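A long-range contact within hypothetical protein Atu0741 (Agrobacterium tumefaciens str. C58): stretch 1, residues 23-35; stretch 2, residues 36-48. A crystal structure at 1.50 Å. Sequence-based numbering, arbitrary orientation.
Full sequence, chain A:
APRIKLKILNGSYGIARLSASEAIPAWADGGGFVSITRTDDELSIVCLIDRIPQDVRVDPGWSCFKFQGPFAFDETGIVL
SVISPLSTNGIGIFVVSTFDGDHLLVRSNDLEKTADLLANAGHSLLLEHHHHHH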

ATOM      1  N   ALA A  23       6.640 -20.518  -9.270  1.00 12.21           N
ATOM      2  CA  ALA A  23       7.761 -19.614  -9.501  1.00 11.20           C
ATOM      3  C   ALA A  23       7.202 -18.199  -9.581  1.00 11.84           C
ATOM      4  O   ALA A  23       6.013 -18.008  -9.847  1.00 12.38           O
ATOM      5  CB  ALA A  23       8.470 -19.972 -10.803  1.00 13.75           C
ATOM      6  N   ILE A  24       8.047 -17.207  -9.331  1.00 11.79           N
ATOM      7  CA  ILE A  24       7.598 -15.825  -9.419  1.00 11.44           C
ATOM      8  C   ILE A  24       7.254 -15.590 -10.887  1.00 12.04           C
ATOM      9  O   ILE A  24       8.089 -15.807 -11.766  1.00 12.64           O
ATOM     10  CB  ILE A  24       8.710 -14.845  -8.984  1.00 10.72           C
ATOM     11  CG1 ILE A  24       9.073 -15.093  -7.518  1.00 12.75           C
ATOM     12  CG2 ILE A  24       8.244 -13.403  -9.194  1.00  9.58           C
ATOM     13  CD1 ILE A  24      10.197 -14.203  -6.989  1.00 12.61           C
ATOM     14  N   PRO A  25       6.016 -15.155 -11.172  1.00 13.14           N
ATOM     15  CA  PRO A  25       5.600 -14.908 -12.554  1.00 12.70           C
ATOM     16  C   PRO A  25       6.336 -13.739 -13.195  1.00 12.39           C
ATOM     17  O   PRO A  25       6.795 -12.823 -12.506  1.00 13.07           O
ATOM     18  CB  PRO A  25       4.101 -14.655 -12.420  1.00 13.55           C
ATOM     19  CG  PRO A  25       4.012 -13.975 -11.086  1.00 15.49           C
ATOM     20  CD  PRO A  25       4.922 -14.839 -10.235  1.00 12.39           C
ATOM     21  N   ALA A  26       6.439 -13.781 -14.520  1.00 13.26           N
ATOM     22  CA  ALA A  26       7.124 -12.744 -15.276  1.00 14.63           C
ATOM     23  C   ALA A  26       6.421 -11.397 -15.181  1.00 14.17           C
ATOM     24  O   ALA A  26       7.043 -10.357 -15.378  1.00 14.82           O
ATOM     25  CB  ALA A  26       7.242 -13.161 -16.736  1.00 16.79           C
ATOM     26  N   TRP A  27       5.127 -11.417 -14.881  1.00 12.38           N
ATOM     27  CA  TRP A  27       4.361 -10.180 -14.787  1.00 12.42           C
ATOM     28  C   TRP A  27       4.439  -9.489 -13.431  1.00 12.12           C
ATOM     29  O   TRP A  27       3.964  -8.367 -13.283  1.00 13.16           O
ATOM     30  CB  TRP A  27       2.885 -10.441 -15.119  1.00 11.25           C
ATOM     31  CG  TRP A  27       2.232 -11.517 -14.295  1.00 11.40           C
ATOM     32  CD1 TRP A  27       2.000 -12.806 -14.671  1.00 10.89           C
ATOM     33  CD2 TRP A  27       1.718 -11.390 -12.963  1.00 11.06           C
ATOM     34  NE1 TRP A  27       1.371 -13.494 -13.661  1.00 11.48           N
ATOM     35  CE2 TRP A  27       1.185 -12.648 -12.600  1.00 11.13           C
ATOM     36  CE3 TRP A  27       1.655 -10.334 -12.039  1.00 10.80           C
ATOM     37  CZ2 TRP A  27       0.594 -12.883 -11.351  1.00 11.60           C
ATOM     38  CZ3 TRP A  27       1.071 -10.568 -10.799  1.00 12.06           C
ATOM     39  CH2 TRP A  27       0.547 -11.834 -10.467  1.00 12.08           C
ATOM     40  N   ALA A  28       5.043 -10.149 -12.449  1.00 13.30           N
ATOM     41  CA  ALA A  28       5.125  -9.590 -11.102  1.00 15.55           C
ATOM     42  C   ALA A  28       5.980  -8.340 -10.981  1.00 17.42           C
ATOM     43  O   ALA A  28       5.501  -7.288 -10.549  1.00 16.18           O
ATOM     44  CB  ALA A  28       5.621 -10.650 -10.128  1.00 14.01           C
ATOM     45  N   ASP A  29       7.249  -8.453 -11.350  1.00 20.24           N
ATOM     46  CA  ASP A  29       8.148  -7.319 -11.254  1.00 26.53           C
ATOM     47  C   ASP A  29       8.001  -6.421 -12.477  1.00 27.78           C
ATOM     48  O   ASP A  29       8.016  -6.886 -13.619  1.00 30.68           O
ATOM     49  CB  ASP A  29       9.590  -7.810 -11.108  1.00 29.85           C
ATOM     50  CG  ASP A  29      10.501  -6.758 -10.516  1.00 33.48           C
ATOM     51  OD1 ASP A  29      10.188  -5.558 -10.661  1.00 36.45           O
ATOM     52  OD2 ASP A  29      11.532  -7.126  -9.917  1.00 36.39           O
ATOM     53  N   GLY A  30       7.862  -5.127 -12.225  1.00 28.87           N
ATOM     54  CA  GLY A  30       7.718  -4.168 -13.302  1.00 24.89           C
ATOM     55  C   GLY A  30       7.788  -2.795 -12.680  1.00 23.23           C
ATOM     56  O   GLY A  30       8.432  -2.610 -11.644  1.00 23.85           O
ATOM     57  N   GLY A  31       7.129  -1.827 -13.300  1.00 19.96           N
ATOM     58  CA  GLY A  31       7.145  -0.484 -12.757  1.00 17.67           C
ATOM     59  C   GLY A  31       6.181  -0.345 -11.595  1.00 16.00           C
ATOM     60  O   GLY A  31       5.295  -1.181 -11.407  1.00 16.63           O
ATOM     61  N   GLY A  32       6.356   0.716 -10.814  1.00 14.70           N
ATOM     62  CA  GLY A  32       5.487   0.954  -9.678  1.00 12.96           C
ATOM     63  C   GLY A  32       5.894   0.182  -8.438  1.00 11.47           C
ATOM     64  O   GLY A  32       7.016  -0.315  -8.340  1.00 14.71           O
ATOM     65  N   PHE A  33       4.972   0.086  -7.488  1.00 10.21           N
ATOM     66  CA  PHE A  33       5.212  -0.627  -6.241  1.00  9.13           C
ATOM     67  C   PHE A  33       5.001  -2.118  -6.467  1.00  8.49           C
ATOM     68  O   PHE A  33       3.996  -2.527  -7.044  1.00  8.94           O
ATOM     69  CB  PHE A  33       4.251  -0.131  -5.159  1.00 10.21           C
ATOM     70  CG  PHE A  33       4.394  -0.839  -3.841  1.00 10.29           C
ATOM     71  CD1 PHE A  33       5.418  -0.507  -2.959  1.00 10.92           C
ATOM     72  CD2 PHE A  33       3.502  -1.841  -3.481  1.00  9.87           C
ATOM     73  CE1 PHE A  33       5.547  -1.161  -1.741  1.00  9.60           C
ATOM     74  CE2 PHE A  33       3.625  -2.506  -2.258  1.00  9.99           C
ATOM     75  CZ  PHE A  33       4.647  -2.165  -1.391  1.00 10.27           C
ATOM     76  N   VAL A  34       5.958  -2.923  -6.014  1.00  6.60           N
ATOM     77  CA  VAL A  34       5.884  -4.374  -6.157  1.00  7.91           C
ATOM     78  C   VAL A  34       6.260  -5.063  -4.852  1.00  8.36           C
ATOM     79  O   VAL A  34       7.305  -4.773  -4.274  1.00 10.40           O
ATOM     80  CB  VAL A  34       6.850  -4.876  -7.250  1.00  8.04           C
ATOM     81  CG1 VAL A  34       6.777  -6.395  -7.366  1.00 11.61           C
ATOM     82  CG2 VAL A  34       6.519  -4.214  -8.572  1.00  8.19           C
ATOM     83  N   SER A  35       5.408  -5.966  -4.379  1.00  7.27           N
ATOM     84  CA  SER A  35       5.711  -6.706  -3.165  1.00  5.98           C
ATOM     85  C   SER A  35       5.363  -8.164  -3.398  1.00  8.17           C
ATOM     86  O   SER A  35       4.194  -8.517  -3.538  1.00  7.54           O
ATOM     87  CB  SER A  35       4.924  -6.166  -1.967  1.00  6.78           C
ATOM     88  OG  SER A  35       5.382  -6.781  -0.772  1.00  7.53           O
TER
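Stretch 2 36-48: ITRTDDELSIVCL

Stretch 2 continues the chain directly from Ser35, runs out as a strand through Ile36–Arg38, turns, and returns as a strand running through Ile45 and Val46 to Leu48, antiparallel to the end of stretch 1. The loop of stretch 1 lies against this hairpin. At its start, Ala23 and Ile24 meet the long side chain of Arg38, whose NH2 lies 4.0 Å from Ile24 CG1, while Ile24 CG2 packs on Ile36 CD1 at 4.0 Å. Pro25 offers a compact apolar ring, its CD 3.5 Å from Ile45 CD1. Trp27, with chi1 in p, brings the CZ3 corner of its indole against side chains of the returning strand: CZ3 lies 3.8 Å from Ile45 CG2 and 3.7 Å from Cys47 SG, the sulfur at the ring edge. Ala28 is buried, its methyl group touching both isoleucines, with CB 4.0 Å from Ile36 CD1 and 3.9 Å from Ile45 CD1.

At the glycine run, one water accepts from Leu48 N and donates to Gly31 O and Phe33 O, bridging the backbones where they do not bond directly. Gly32 has phi/psi 83/-164, where a CB would jam against the carbonyl O of Gly31 and, at 3.2 Å from an ideal CB, be tight against Leu48 CD1. Phe33 meets Val46 CG1 with its ring edge, CE2 at 4.0 Å. Val34 CG1 adds an apolar contact of 3.9 Å to Ile36 CD1. Finally, Ser35 pairs with Val46 through two backbone hydrogen bonds, Ser35 N to Val46 O (3.0 Å) and Val46 N to Ser35 O (2.8 Å).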

ATOM      1  N   ILE A  36       6.397  -8.995  -3.455  1.00  6.83           N
ATOM      2  CA  ILE A  36       6.269 -10.433  -3.680  1.00  6.44           C
ATOM      3  C   ILE A  36       6.628 -11.144  -2.377  1.00  6.22           C
ATOM      4  O   ILE A  36       7.790 -11.125  -1.950  1.00  6.01           O
ATOM      5  CB  ILE A  36       7.239 -10.881  -4.786  1.00  7.64           C
ATOM      6  CG1 ILE A  36       6.951 -10.102  -6.074  1.00  8.18           C
ATOM      7  CG2 ILE A  36       7.124 -12.391  -5.005  1.00  8.75           C
ATOM      8  CD1 ILE A  36       8.124 -10.066  -7.049  1.00  7.66           C
ATOM      9  N   THR A  37       5.643 -11.772  -1.742  1.00  5.92           N
ATOM     10  CA  THR A  37       5.880 -12.448  -0.476  1.00  5.47           C
ATOM     11  C   THR A  37       5.500 -13.924  -0.516  1.00  6.33           C
ATOM     12  O   THR A  37       4.365 -14.280  -0.841  1.00  7.84           O
ATOM     13  CB  THR A  37       5.111 -11.725   0.657  1.00  5.85           C
ATOM     14  OG1 THR A  37       5.595 -10.379   0.749  1.00  7.93           O
ATOM     15  CG2 THR A  37       5.318 -12.415   2.002  1.00  7.50           C
ATOM     16  N   ARG A  38       6.465 -14.783  -0.199  1.00  6.54           N
ATOM     17  CA  ARG A  38       6.211 -16.213  -0.183  1.00  7.84           C
ATOM     18  C   ARG A  38       6.231 -16.712   1.258  1.00 11.13           C
ATOM     19  O   ARG A  38       7.146 -16.399   2.026  1.00 10.54           O
ATOM     20  CB  ARG A  38       7.256 -16.963  -1.016  1.00  7.49           C
ATOM     21  CG  ARG A  38       6.881 -18.422  -1.287  1.00  7.68           C
ATOM     22  CD  ARG A  38       8.016 -19.196  -1.932  1.00  8.43           C
ATOM     23  NE  ARG A  38       8.392 -18.684  -3.248  1.00  8.65           N
ATOM     24  CZ  ARG A  38       7.696 -18.875  -4.364  1.00  8.85           C
ATOM     25  NH1 ARG A  38       6.564 -19.573  -4.340  1.00  9.99           N
ATOM     26  NH2 ARG A  38       8.137 -18.375  -5.511  1.00 10.09           N
ATOM     27  N   THR A  39       5.199 -17.469   1.620  1.00 12.70           N
ATOM     28  CA  THR A  39       5.079 -18.029   2.958  1.00 14.46           C
ATOM     29  C   THR A  39       4.876 -19.529   2.808  1.00 17.55           C
ATOM     30  O   THR A  39       4.909 -20.055   1.696  1.00 16.90           O
ATOM     31  CB  THR A  39       3.879 -17.422   3.730  1.00 14.36           C
ATOM     32  OG1 THR A  39       2.652 -17.937   3.202  1.00 15.67           O
ATOM     33  CG2 THR A  39       3.876 -15.903   3.599  1.00 14.31           C
ATOM     34  N   ASP A  40       4.654 -20.215   3.920  1.00 21.55           N
ATOM     35  CA  ASP A  40       4.469 -21.658   3.876  1.00 24.37           C
ATOM     36  C   ASP A  40       3.114 -22.046   3.290  1.00 24.55           C
ATOM     37  O   ASP A  40       2.849 -23.227   3.059  1.00 26.49           O
ATOM     38  CB  ASP A  40       4.626 -22.241   5.284  1.00 27.89           C
ATOM     39  CG  ASP A  40       3.492 -21.848   6.212  1.00 32.15           C
ATOM     40  OD1 ASP A  40       2.915 -20.754   6.027  1.00 35.66           O
ATOM     41  OD2 ASP A  40       3.188 -22.632   7.138  1.00 35.21           O
ATOM     42  N   ASP A  41       2.268 -21.054   3.031  1.00 23.09           N
ATOM     43  CA  ASP A  41       0.939 -21.320   2.491  1.00 22.29           C
ATOM     44  C   ASP A  41       0.552 -20.545   1.240  1.00 19.64           C
ATOM     45  O   ASP A  41      -0.448 -20.875   0.608  1.00 17.60           O
ATOM     46  CB  ASP A  41      -0.133 -21.044   3.552  1.00 27.07           C
ATOM     47  CG  ASP A  41      -0.060 -21.998   4.728  1.00 30.04           C
ATOM     48  OD1 ASP A  41       0.637 -23.030   4.624  1.00 32.89           O
ATOM     49  OD2 ASP A  41      -0.712 -21.716   5.755  1.00 32.53           O
ATOM     50  N   GLU A  42       1.319 -19.520   0.873  1.00 16.89           N
ATOM     51  CA  GLU A  42       0.951 -18.720  -0.293  1.00 14.31           C
ATOM     52  C   GLU A  42       2.112 -17.972  -0.939  1.00 12.06           C
ATOM     53  O   GLU A  42       3.202 -17.856  -0.370  1.00 10.37           O
ATOM     54  CB  GLU A  42      -0.096 -17.663   0.117  1.00 15.82           C
ATOM     55  CG  GLU A  42       0.555 -16.389   0.704  1.00 14.13           C
ATOM     56  CD  GLU A  42      -0.409 -15.428   1.398  1.00 12.12           C
ATOM     57  OE1 GLU A  42      -1.333 -14.892   0.740  1.00 10.68           O
ATOM     58  OE2 GLU A  42      -0.222 -15.198   2.612  1.00 11.90           O
ATOM     59  N   LEU A  43       1.850 -17.476  -2.144  1.00 11.10           N
ATOM     60  CA  LEU A  43       2.779 -16.622  -2.874  1.00 10.74           C
ATOM     61  C   LEU A  43       1.866 -15.435  -3.169  1.00 10.28           C
ATOM     62  O   LEU A  43       0.975 -15.506  -4.021  1.00 13.32           O
ATOM     63  CB  LEU A  43       3.270 -17.250  -4.178  1.00 11.08           C
ATOM     64  CG  LEU A  43       4.106 -16.266  -5.010  1.00 11.13           C
ATOM     65  CD1 LEU A  43       5.327 -15.823  -4.221  1.00 11.25           C
ATOM     66  CD2 LEU A  43       4.531 -16.906  -6.317  1.00 13.11           C
ATOM     67  N   SER A  44       2.071 -14.357  -2.423  1.00  8.58           N
ATOM     68  CA  SER A  44       1.259 -13.154  -2.539  1.00  7.79           C
ATOM     69  C   SER A  44       1.990 -12.097  -3.349  1.00  9.61           C
ATOM     70  O   SER A  44       3.173 -11.872  -3.138  1.00  8.88           O
ATOM     71  CB  SER A  44       0.954 -12.633  -1.130  1.00  8.39           C
ATOM     72  OG  SER A  44       0.184 -11.450  -1.157  1.00  8.47           O
ATOM     73  N   ILE A  45       1.289 -11.451  -4.274  1.00  7.16           N
ATOM     74  CA  ILE A  45       1.911 -10.423  -5.100  1.00  7.57           C
ATOM     75  C   ILE A  45       1.092  -9.144  -5.200  1.00  6.98           C
ATOM     76  O   ILE A  45      -0.053  -9.160  -5.646  1.00  6.98           O
ATOM     77  CB  ILE A  45       2.172 -10.943  -6.536  1.00  7.69           C
ATOM     78  CG1 ILE A  45       3.143 -12.129  -6.483  1.00 10.37           C
ATOM     79  CG2 ILE A  45       2.710  -9.813  -7.418  1.00  9.83           C
ATOM     80  CD1 ILE A  45       3.380 -12.802  -7.820  1.00 14.03           C
ATOM     81  N   VAL A  46       1.683  -8.034  -4.771  1.00  6.69           N
ATOM     82  CA  VAL A  46       1.026  -6.742  -4.885  1.00  7.66           C
ATOM     83  C   VAL A  46       1.721  -6.020  -6.029  1.00  8.22           C
ATOM     84  O   VAL A  46       2.945  -5.915  -6.044  1.00  7.75           O
ATOM     85  CB  VAL A  46       1.194  -5.887  -3.616  1.00  8.18           C
ATOM     86  CG1 VAL A  46       0.535  -4.522  -3.815  1.00  6.55           C
ATOM     87  CG2 VAL A  46       0.592  -6.608  -2.425  1.00  9.02           C
ATOM     88  N   CYS A  47       0.947  -5.545  -6.998  1.00  6.28           N
ATOM     89  CA  CYS A  47       1.505  -4.809  -8.125  1.00  8.34           C
ATOM     90  C   CYS A  47       0.373  -4.133  -8.875  1.00  9.48           C
ATOM     91  O   CYS A  47      -0.796  -4.314  -8.538  1.00  8.26           O
ATOM     92  CB  CYS A  47       2.281  -5.744  -9.064  1.00  9.81           C
ATOM     93  SG  CYS A  47       1.311  -6.965  -9.974  1.00  9.89           S
ATOM     94  N   LEU A  48       0.721  -3.340  -9.880  1.00 10.37           N
ATOM     95  CA  LEU A  48      -0.294  -2.652 -10.664  1.00 10.97           C
ATOM     96  C   LEU A  48      -1.248  -3.681 -11.259  1.00 11.98           C
ATOM     97  O   LEU A  48      -0.821  -4.671 -11.851  1.00 10.25           O
ATOM     98  CB  LEU A  48       0.373  -1.817 -11.761  1.00 10.76           C
ATOM     99  CG  LEU A  48       1.114  -0.583 -11.235  1.00 12.44           C
ATOM    100  CD1 LEU A  48       1.920   0.069 -12.346  1.00 13.06           C
ATOM    101  CD2 LEU A  48       0.102   0.399 -10.664  1.00 13.34           C
TER
HETATM  102  O   HOH W   1       3.608  -2.576  -9.732  1.00  8.91           O
HETATM  103  O   HOH W   2       2.220  -9.595  -1.478  1.00  9.57           O